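Local coordinates for protein putative nudix hydrolase family member (Chromobacterium violaceum, PDB 3F13) that probably acts as a magnesium-dependent hydrolase of the Nudix family, its exact substrate being unknown, at residues Q54-I57 with R58-E62; D76-P80 with F81-K85; R142-L145 with G146-R149. All blocks are in the same frame, centred on the assembly; numbering follows the deposited sequence.

How the contacts relate
Three stretches of one Nudix fold illustrate how local chemistry follows place. Contacts 1 and 3 are both stretches of about two helical turns, on helix 52-64 and helix 136-157, each partly buried and each also touching the second subunit; their centres lie about 21 Å apart. Contact 2 is the turn end of the hairpin formed by strands 70-78 and 82-90, a surface contact with its centre about 17 Å from that of contact 1. The helices put apolar side chains against the sheet and fold arginines back along their own outer flanks, whereas the hairpin relies on cross-strand pairs: a salt bridge, two histidines and a threonine hydroxyl at the turn.

Contact 1. Residues Q54-I57 with R58-E62; sequences QALI and REIRE
The carbonyl oxygen of Ala55 takes the N-H of Glu59, with Ala55 O to Glu59 N at 2.9 Å. The same oxygen is packed round by carbon: the CB and CG of Glu59 and the CB of Arg58 come against it, and the Arg58 guanidinium turns one face to it. Ile60 N likewise bonds to Leu56 O at 2.9 Å, while the bonds from Arg58 to Gln54 and from Arg61 to Ile57 are longer. These i to i+4 bonds are the regular ladder of an alpha helix.

On one flank Arg58 doubles back. CG sets out opposite the backbone N (chi1 166°), and a bend at chi3 of 62° swings the guanidinium over Ala55, bringing Arg58 NH2 to 3.6 Å from Ala55 CB. Three anchors keep it there: NE forms a salt bridge with Glu50, NH2 bonds to the carbonyl of Lys45, and Arg58 NH1 makes a weak, bent bond to Glu59 OE2 at 3.1 Å, also a salt bridge. Together the three partners fix the rotation of the guanidinium.

On the inner side of the helix, Leu56 and Ile60 lie alongside each other, pointing the same way, with Leu56 CD1 at 3.9 Å from Ile60 CD1. Residues 44-65 match the Nudix box, and helix 52-64 is consistent with the helix of that motif, the loop-helix-loop that in this family usually carries the glutamates binding magnesium. Leu56 and Ile60 press the helix onto strand 16-25, Leu56 also reaching Tyr87 and Cys89 of strand 82-90, whereas Gln54 and Ile57 pack on Ile57 and Gln54 of the second subunit.

Contact 2. Residues D76-P80 with F81-K85; sequences DHITP and FNAHK
Lys85 runs beside Asp76, both pointing the same way from a non-hydrogen-bonded pair. From CB, Lys85 CG already passes Asp76 OD1 at 3.3 Å; CD and CE continue past that oxygen, and a bend at the last torsion (chi4 -61°) turns NZ back to it. The salt bridge, Lys85 NZ to Asp76 OD1 at 2.8 Å, enters on the syn side, 18° out of the carboxylate plane. Tyr73 OH bonds to the same OD1, so two donors hold this oxygen.

On the other face the hydrogen-bonded pair His77 and His84 is joined by backbone bonds both ways. The edge of the His77 ring points toward the face of His84 in an offset edge-to-face pair, centroids 5.9 Å apart and planes at 68°. Each ring has its own polar partner outside the hairpin, His77 NE2 with Glu119 and His84 ND1 with Thr20.

At the turn, Thr79 OG1 accepts bonds from Phe81 N at 3.2 Å and from Asn82 N at 3.2 Å. Thr79 N in turn bonds to Asn82 O at 2.9 Å. Strands 70-78 and 82-90 thus form an antiparallel beta hairpin, whose second strand also pairs in parallel with strand 16-25 in the mixed sheet of the Nudix fold.

Contact 3. Residues R142-L145 with G146-R149; sequences RALL and GLAR
Arg149 folds back along the helix onto Leu145. Leu145 O accepts Arg149 N at 2.9 Å, and that same oxygen lies over the centre of the Arg149 guanidinium, 3.9 Å from its plane. Arg149 NH2 ends 4.1 Å from Leu145 CB. A turn at chi3 of -73° brings the flat group back in this way, so the guanidinium presents a face to the oxygen, while the backbone N-H of Arg149 makes the bond to it.

One and two residues earlier, Leu144 O takes Ala148 N and Ala143 O takes Leu147 N, both at 3.0 Å. Gly146 N bonds to Arg142 O. On the flank of the helix the leucines meet loosely, Leu144 CD2 to Leu147 CD2 at 4.4 Å.

Outward of this shell, Leu144 and Leu147 rest on Ile90 of strand 82-90, Leu144 and Leu145 also on Leu88, and Leu145 on Tyr127 of helix 118-132. Arg142 NH1 bonds to the carbonyls of Arg131 and Glu133. In the second subunit, Leu72 packs against Leu144 and Leu147, and Ala143 against its own counterpart. These features are those of an amphipathic alpha helix, with a leucine-lined side laid on the sheet and at the subunit interface.

Contact 1. Residues Q54-I57 with R58-E62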
ATOM      1  N   GLN B  54       6.752  -3.508   4.207  1.00 27.63           N
ATOM      2  CA  GLN B  54       6.574  -4.966   4.219  1.00 27.93           C
ATOM      3  C   GLN B  54       6.209  -5.438   5.620  1.00 27.72           C
ATOM      4  O   GLN B  54       5.318  -6.267   5.823  1.00 27.95           O
ATOM      5  CB  GLN B  54       7.868  -5.675   3.827  1.00 27.59           C
ATOM      6  CG  GLN B  54       8.150  -5.635   2.363  1.00 30.71           C
ATOM      7  CD  GLN B  54       9.486  -6.288   2.037  1.00 32.43           C
ATOM      8  OE1 GLN B  54      10.530  -5.648   2.106  1.00 31.86           O
ATOM      9  NE2 GLN B  54       9.448  -7.571   1.683  1.00 36.92           N
ATOM     10  N   ALA B  55       6.943  -4.938   6.583  1.00 27.53           N
ATOM     11  CA  ALA B  55       6.689  -5.303   7.943  1.00 28.00           C
ATOM     12  C   ALA B  55       5.258  -4.895   8.340  1.00 27.83           C
ATOM     13  O   ALA B  55       4.576  -5.601   9.074  1.00 28.11           O
ATOM     14  CB  ALA B  55       7.728  -4.646   8.824  1.00 28.97           C
ATOM     15  N   LEU B  56       4.781  -3.751   7.844  1.00 26.69           N
ATOM     16  CA  LEU B  56       3.440  -3.309   8.246  1.00 26.35           C
ATOM     17  C   LEU B  56       2.377  -4.365   7.855  1.00 25.86           C
ATOM     18  O   LEU B  56       1.518  -4.745   8.660  1.00 25.82           O
ATOM     19  CB  LEU B  56       3.094  -1.955   7.622  1.00 27.45           C
ATOM     20  CG  LEU B  56       1.880  -1.395   8.447  1.00 28.11           C
ATOM     21  CD1 LEU B  56       2.186  -1.629   9.949  1.00 33.56           C
ATOM     22  CD2 LEU B  56       1.524   0.029   8.269  1.00 32.03           C
ATOM     23  N   ILE B  57       2.424  -4.814   6.608  1.00 25.26           N
ATOM     24  CA  ILE B  57       1.449  -5.806   6.153  1.00 26.27           C
ATOM     25  C   ILE B  57       1.505  -7.105   6.972  1.00 26.35           C
ATOM     26  O   ILE B  57       0.488  -7.648   7.394  1.00 26.84           O
ATOM     27  CB  ILE B  57       1.609  -6.087   4.644  1.00 26.33           C
ATOM     28  CG1 ILE B  57       1.393  -4.801   3.853  1.00 27.30           C
ATOM     29  CG2 ILE B  57       0.605  -7.131   4.224  1.00 26.15           C
ATOM     30  CD1 ILE B  57       1.936  -4.899   2.396  1.00 28.69           C
ATOM     31  N   ARG B  58       2.713  -7.577   7.211  1.00 26.60           N
ATOM     32  CA  ARG B  58       2.913  -8.783   7.996  1.00 27.59           C
ATOM     33  C   ARG B  58       2.335  -8.603   9.401  1.00 28.40           C
ATOM     34  O   ARG B  58       1.550  -9.424   9.894  1.00 30.01           O
ATOM     35  CB  ARG B  58       4.409  -9.094   8.060  1.00 28.34           C
ATOM     36  CG  ARG B  58       4.825 -10.136   9.121  1.00 29.89           C
ATOM     37  CD  ARG B  58       6.332 -10.436   9.041  1.00 33.45           C
ATOM     38  NE  ARG B  58       7.202  -9.279   9.310  1.00 33.97           N
ATOM     39  CZ  ARG B  58       7.405  -8.774  10.522  1.00 35.56           C
ATOM     40  NH1 ARG B  58       6.788  -9.318  11.573  1.00 36.98           N
ATOM     41  NH2 ARG B  58       8.200  -7.716  10.692  1.00 38.15           N
ATOM     42  N   GLU B  59       2.693  -7.509  10.053  1.00 28.50           N
ATOM     43  CA  GLU B  59       2.296  -7.334  11.450  1.00 28.93           C
ATOM     44  C   GLU B  59       0.805  -7.082  11.655  1.00 29.94           C
ATOM     45  O   GLU B  59       0.204  -7.571  12.633  1.00 29.53           O
ATOM     46  CB  GLU B  59       3.160  -6.251  12.085  1.00 29.00           C
ATOM     47  CG  GLU B  59       4.622  -6.682  12.175  1.00 33.89           C
ATOM     48  CD  GLU B  59       5.057  -7.106  13.582  1.00 43.66           C
ATOM     49  OE1 GLU B  59       4.172  -7.342  14.441  1.00 46.96           O
ATOM     50  OE2 GLU B  59       6.300  -7.193  13.821  1.00 48.10           O
ATOM     51  N   ILE B  60       0.197  -6.285  10.778  1.00 28.13           N
ATOM     52  CA  ILE B  60      -1.227  -6.077  10.896  1.00 29.01           C
ATOM     53  C   ILE B  60      -1.937  -7.431  10.767  1.00 29.67           C
ATOM     54  O   ILE B  60      -2.852  -7.724  11.535  1.00 29.85           O
ATOM     55  CB  ILE B  60      -1.763  -5.109   9.860  1.00 30.03           C
ATOM     56  CG1 ILE B  60      -1.233  -3.688  10.105  1.00 31.37           C
ATOM     57  CG2 ILE B  60      -3.316  -5.122   9.839  1.00 28.31           C
ATOM     58  CD1 ILE B  60      -0.961  -3.361  11.506  1.00 34.70           C
ATOM     59  N   ARG B  61      -1.529  -8.243   9.793  1.00 29.27           N
ATOM     60  CA  ARG B  61      -2.145  -9.574   9.633  1.00 32.01           C
ATOM     61  C   ARG B  61      -1.980 -10.381  10.917  1.00 32.28           C
ATOM     62  O   ARG B  61      -2.949 -10.926  11.449  1.00 33.81           O
ATOM     63  CB  ARG B  61      -1.566 -10.344   8.443  1.00 31.78           C
ATOM     64  CG  ARG B  61      -2.492 -11.509   8.069  1.00 32.88           C
ATOM     65  CD  ARG B  61      -1.961 -12.279   6.903  1.00 32.06           C
ATOM     66  NE  ARG B  61      -2.888 -13.360   6.588  1.00 37.17           N
ATOM     67  CZ  ARG B  61      -2.551 -14.455   5.916  1.00 36.54           C
ATOM     68  NH1 ARG B  61      -1.306 -14.615   5.479  1.00 36.28           N
ATOM     69  NH2 ARG B  61      -3.463 -15.383   5.693  1.00 40.73           N
ATOM     70  N   GLU B  62      -0.755 -10.453  11.428  1.00 34.68           N
ATOM     71  CA  GLU B  62      -0.469 -11.189  12.671  1.00 35.73           C
ATOM     72  C   GLU B  62      -1.384 -10.740  13.810  1.00 36.15           C
ATOM     73  O   GLU B  62      -2.004 -11.565  14.500  1.00 36.28           O
ATOM     74  CB  GLU B  62       0.983 -10.964  13.086  1.00 36.71           C
ATOM     75  CG  GLU B  62       1.622 -12.139  13.831  1.00 41.19           C
ATOM     76  CD  GLU B  62       1.406 -12.091  15.316  1.00 45.41           C
ATOM     77  OE1 GLU B  62       0.718 -11.164  15.805  1.00 47.65           O
ATOM     78  OE2 GLU B  62       1.933 -12.992  16.002  1.00 48.50           O
TER

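Contact 2. Residues D76-P80 with F81-K85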
ATOM      1  N   ASP B  76       7.002  10.135   9.187  1.00 28.03           N
ATOM      2  CA  ASP B  76       7.893   9.435  10.103  1.00 30.65           C
ATOM      3  C   ASP B  76       7.610   9.990  11.497  1.00 31.23           C
ATOM      4  O   ASP B  76       7.273  11.169  11.641  1.00 31.08           O
ATOM      5  CB  ASP B  76       9.360   9.703   9.762  1.00 31.79           C
ATOM      6  CG  ASP B  76       9.705   9.375   8.321  1.00 36.34           C
ATOM      7  OD1 ASP B  76       9.260   8.318   7.805  1.00 38.34           O
ATOM      8  OD2 ASP B  76      10.402  10.204   7.683  1.00 41.20           O
ATOM      9  N   HIS B  77       7.751   9.159  12.526  1.00 30.32           N
ATOM     10  CA  HIS B  77       7.607   9.619  13.885  1.00 31.01           C
ATOM     11  C   HIS B  77       8.781   9.012  14.651  1.00 31.15           C
ATOM     12  O   HIS B  77       8.855   7.789  14.772  1.00 29.14           O
ATOM     13  CB  HIS B  77       6.311   9.087  14.477  1.00 31.64           C
ATOM     14  CG  HIS B  77       6.105   9.473  15.905  1.00 35.44           C
ATOM     15  ND1 HIS B  77       5.567  10.684  16.272  1.00 35.32           N
ATOM     16  CD2 HIS B  77       6.369   8.812  17.055  1.00 36.77           C
ATOM     17  CE1 HIS B  77       5.505  10.754  17.591  1.00 37.49           C
ATOM     18  NE2 HIS B  77       5.991   9.633  18.090  1.00 39.18           N
ATOM     19  N   ILE B  78       9.714   9.833  15.134  1.00 30.70           N
ATOM     20  CA  ILE B  78      10.819   9.255  15.910  1.00 30.53           C
ATOM     21  C   ILE B  78      10.637   9.459  17.421  1.00 29.95           C
ATOM     22  O   ILE B  78      10.138  10.474  17.885  1.00 29.18           O
ATOM     23  CB  ILE B  78      12.229   9.755  15.477  1.00 31.42           C
ATOM     24  CG1 ILE B  78      12.395  11.235  15.826  1.00 33.07           C
ATOM     25  CG2 ILE B  78      12.441   9.506  13.961  1.00 33.17           C
ATOM     26  CD1 ILE B  78      13.805  11.751  15.746  1.00 36.60           C
ATOM     27  N   THR B  79      11.102   8.484  18.174  1.00 28.94           N
ATOM     28  CA  THR B  79      11.117   8.585  19.632  1.00 30.20           C
ATOM     29  C   THR B  79      12.542   8.227  20.063  1.00 30.31           C
ATOM     30  O   THR B  79      13.395   7.983  19.217  1.00 29.27           O
ATOM     31  CB  THR B  79      10.166   7.560  20.236  1.00 29.97           C
ATOM     32  OG1 THR B  79      10.829   6.296  20.239  1.00 31.47           O
ATOM     33  CG2 THR B  79       8.897   7.460  19.380  1.00 31.13           C
ATOM     34  N   PRO B  80      12.795   8.138  21.382  1.00 31.32           N
ATOM     35  CA  PRO B  80      14.198   7.940  21.748  1.00 32.13           C
ATOM     36  C   PRO B  80      14.736   6.591  21.350  1.00 32.25           C
ATOM     37  O   PRO B  80      15.950   6.463  21.188  1.00 32.76           O
ATOM     38  CB  PRO B  80      14.200   8.120  23.281  1.00 32.65           C
ATOM     39  CG  PRO B  80      13.025   9.091  23.532  1.00 32.60           C
ATOM     40  CD  PRO B  80      11.967   8.540  22.534  1.00 32.33           C
ATOM     41  N   PHE B  81      13.840   5.625  21.138  1.00 32.17           N
ATOM     42  CA  PHE B  81      14.221   4.250  20.831  1.00 33.20           C
ATOM     43  C   PHE B  81      13.908   3.738  19.418  1.00 31.70           C
ATOM     44  O   PHE B  81      14.576   2.815  18.933  1.00 30.94           O
ATOM     45  CB  PHE B  81      13.547   3.311  21.830  1.00 34.79           C
ATOM     46  CG  PHE B  81      14.140   3.402  23.211  1.00 39.56           C
ATOM     47  CD1 PHE B  81      15.202   2.576  23.580  1.00 44.22           C
ATOM     48  CD2 PHE B  81      13.671   4.333  24.107  1.00 42.76           C
ATOM     49  CE1 PHE B  81      15.767   2.671  24.853  1.00 45.77           C
ATOM     50  CE2 PHE B  81      14.231   4.452  25.365  1.00 45.43           C
ATOM     51  CZ  PHE B  81      15.286   3.619  25.741  1.00 46.37           C
ATOM     52  N   ASN B  82      12.869   4.307  18.808  1.00 31.16           N
ATOM     53  CA  ASN B  82      12.287   3.779  17.579  1.00 30.32           C
ATOM     54  C   ASN B  82      12.082   4.841  16.498  1.00 29.01           C
ATOM     55  O   ASN B  82      11.806   6.021  16.794  1.00 28.26           O
ATOM     56  CB  ASN B  82      10.960   3.110  17.923  1.00 31.52           C
ATOM     57  CG  ASN B  82      11.174   1.886  18.808  1.00 33.80           C
ATOM     58  OD1 ASN B  82      12.032   1.049  18.520  1.00 40.43           O
ATOM     59  ND2 ASN B  82      10.456   1.812  19.899  1.00 36.86           N
ATOM     60  N   ALA B  83      12.246   4.437  15.244  1.00 27.46           N
ATOM     61  CA  ALA B  83      11.897   5.301  14.121  1.00 27.34           C
ATOM     62  C   ALA B  83      10.680   4.728  13.383  1.00 27.45           C
ATOM     63  O   ALA B  83      10.806   3.728  12.702  1.00 27.30           O
ATOM     64  CB  ALA B  83      13.079   5.471  13.157  1.00 27.02           C
ATOM     65  N   HIS B  84       9.504   5.364  13.521  1.00 26.95           N
ATOM     66  CA  HIS B  84       8.307   4.795  12.934  1.00 25.84           C
ATOM     67  C   HIS B  84       8.099   5.367  11.547  1.00 26.20           C
ATOM     68  O   HIS B  84       8.345   6.560  11.338  1.00 26.33           O
ATOM     69  CB  HIS B  84       7.047   5.200  13.728  1.00 26.56           C
ATOM     70  CG  HIS B  84       6.988   4.630  15.114  1.00 26.88           C
ATOM     71  ND1 HIS B  84       6.139   3.601  15.469  1.00 29.86           N
ATOM     72  CD2 HIS B  84       7.667   4.961  16.236  1.00 29.41           C
ATOM     73  CE1 HIS B  84       6.289   3.333  16.757  1.00 30.60           C
ATOM     74  NE2 HIS B  84       7.202   4.153  17.248  1.00 31.60           N
ATOM     75  N   LYS B  85       7.685   4.534  10.602  1.00 25.26           N
ATOM     76  CA  LYS B  85       6.921   5.082   9.454  1.00 24.88           C
ATOM     77  C   LYS B  85       5.450   4.822   9.718  1.00 25.25           C
ATOM     78  O   LYS B  85       5.053   3.710  10.099  1.00 24.17           O
ATOM     79  CB  LYS B  85       7.336   4.485   8.118  1.00 24.66           C
ATOM     80  CG  LYS B  85       8.634   5.086   7.572  1.00 29.34           C
ATOM     81  CD  LYS B  85       9.006   4.561   6.219  1.00 33.72           C
ATOM     82  CE  LYS B  85      10.278   5.250   5.761  1.00 36.63           C
ATOM     83  NZ  LYS B  85      10.121   6.740   5.643  1.00 40.46           N
TER

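Contact 3. Residues R142-L145 with G146-R149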
ATOM      1  N   ARG B 142      -7.585  11.889   2.211  1.00 24.95           N
ATOM      2  CA  ARG B 142      -9.046  12.018   2.228  1.00 26.19           C
ATOM      3  C   ARG B 142      -9.705  11.150   1.157  1.00 26.28           C
ATOM      4  O   ARG B 142     -10.790  10.597   1.376  1.00 27.31           O
ATOM      5  CB  ARG B 142      -9.493  13.472   2.107  1.00 28.10           C
ATOM      6  CG  ARG B 142      -9.249  14.338   3.405  1.00 28.61           C
ATOM      7  CD  ARG B 142      -9.893  15.715   3.252  1.00 28.09           C
ATOM      8  NE  ARG B 142      -9.183  16.515   2.267  1.00 29.13           N
ATOM      9  CZ  ARG B 142      -8.016  17.106   2.491  1.00 31.19           C
ATOM     10  NH1 ARG B 142      -7.416  16.999   3.680  1.00 31.92           N
ATOM     11  NH2 ARG B 142      -7.438  17.779   1.520  1.00 31.78           N
ATOM     12  N   ALA B 143      -9.055  11.000   0.009  1.00 24.99           N
ATOM     13  CA  ALA B 143      -9.627  10.152  -1.026  1.00 25.15           C
ATOM     14  C   ALA B 143      -9.606   8.689  -0.599  1.00 25.26           C
ATOM     15  O   ALA B 143     -10.536   7.926  -0.893  1.00 25.42           O
ATOM     16  CB  ALA B 143      -8.934  10.368  -2.371  1.00 24.93           C
ATOM     17  N   LEU B 144      -8.539   8.272   0.087  1.00 24.58           N
ATOM     18  CA  LEU B 144      -8.473   6.889   0.559  1.00 25.41           C
ATOM     19  C   LEU B 144      -9.557   6.641   1.607  1.00 25.69           C
ATOM     20  O   LEU B 144     -10.192   5.600   1.600  1.00 25.93           O
ATOM     21  CB  LEU B 144      -7.074   6.540   1.081  1.00 25.71           C
ATOM     22  CG  LEU B 144      -6.106   6.309  -0.070  1.00 28.49           C
ATOM     23  CD1 LEU B 144      -4.659   6.168   0.443  1.00 33.87           C
ATOM     24  CD2 LEU B 144      -6.558   5.020  -0.807  1.00 31.10           C
ATOM     25  N   LEU B 145      -9.753   7.598   2.506  1.00 26.06           N
ATOM     26  CA  LEU B 145     -10.818   7.515   3.504  1.00 27.61           C
ATOM     27  C   LEU B 145     -12.207   7.370   2.840  1.00 27.91           C
ATOM     28  O   LEU B 145     -13.041   6.531   3.240  1.00 29.29           O
ATOM     29  CB  LEU B 145     -10.728   8.710   4.444  1.00 29.37           C
ATOM     30  CG  LEU B 145      -9.565   8.548   5.434  1.00 29.10           C
ATOM     31  CD1 LEU B 145      -9.530   9.749   6.363  1.00 33.25           C
ATOM     32  CD2 LEU B 145      -9.653   7.252   6.242  1.00 32.01           C
ATOM     33  N   GLY B 146     -12.404   8.119   1.768  1.00 27.51           N
ATOM     34  CA  GLY B 146     -13.619   8.035   0.962  1.00 26.80           C
ATOM     35  C   GLY B 146     -13.830   6.660   0.349  1.00 25.85           C
ATOM     36  O   GLY B 146     -14.929   6.152   0.356  1.00 26.24           O
ATOM     37  N   LEU B 147     -12.765   6.073  -0.200  1.00 24.82           N
ATOM     38  CA  LEU B 147     -12.767   4.694  -0.638  1.00 24.15           C
ATOM     39  C   LEU B 147     -13.205   3.747   0.478  1.00 25.29           C
ATOM     40  O   LEU B 147     -14.114   2.927   0.294  1.00 25.22           O
ATOM     41  CB  LEU B 147     -11.371   4.327  -1.207  1.00 24.34           C
ATOM     42  CG  LEU B 147     -11.294   2.897  -1.767  1.00 24.44           C
ATOM     43  CD1 LEU B 147     -12.441   2.598  -2.734  1.00 24.21           C
ATOM     44  CD2 LEU B 147      -9.943   2.683  -2.432  1.00 28.62           C
ATOM     45  N   ALA B 148     -12.584   3.829   1.640  1.00 26.60           N
ATOM     46  CA  ALA B 148     -12.955   2.930   2.721  1.00 28.36           C
ATOM     47  C   ALA B 148     -14.446   3.083   3.057  1.00 30.18           C
ATOM     48  O   ALA B 148     -15.160   2.091   3.237  1.00 30.59           O
ATOM     49  CB  ALA B 148     -12.117   3.201   3.926  1.00 29.50           C
ATOM     50  N   ARG B 149     -14.904   4.321   3.130  1.00 28.84           N
ATOM     51  CA  ARG B 149     -16.317   4.597   3.397  1.00 31.45           C
ATOM     52  C   ARG B 149     -17.251   4.002   2.376  1.00 30.70           C
ATOM     53  O   ARG B 149     -18.298   3.447   2.740  1.00 31.03           O
ATOM     54  CB  ARG B 149     -16.547   6.088   3.485  1.00 32.11           C
ATOM     55  CG  ARG B 149     -16.247   6.612   4.857  1.00 37.29           C
ATOM     56  CD  ARG B 149     -16.831   7.997   5.068  1.00 42.21           C
ATOM     57  NE  ARG B 149     -16.066   8.990   4.327  1.00 48.73           N
ATOM     58  CZ  ARG B 149     -14.992   9.609   4.809  1.00 48.53           C
ATOM     59  NH1 ARG B 149     -14.544   9.357   6.047  1.00 49.57           N
ATOM     60  NH2 ARG B 149     -14.378  10.487   4.053  1.00 49.11           N
TER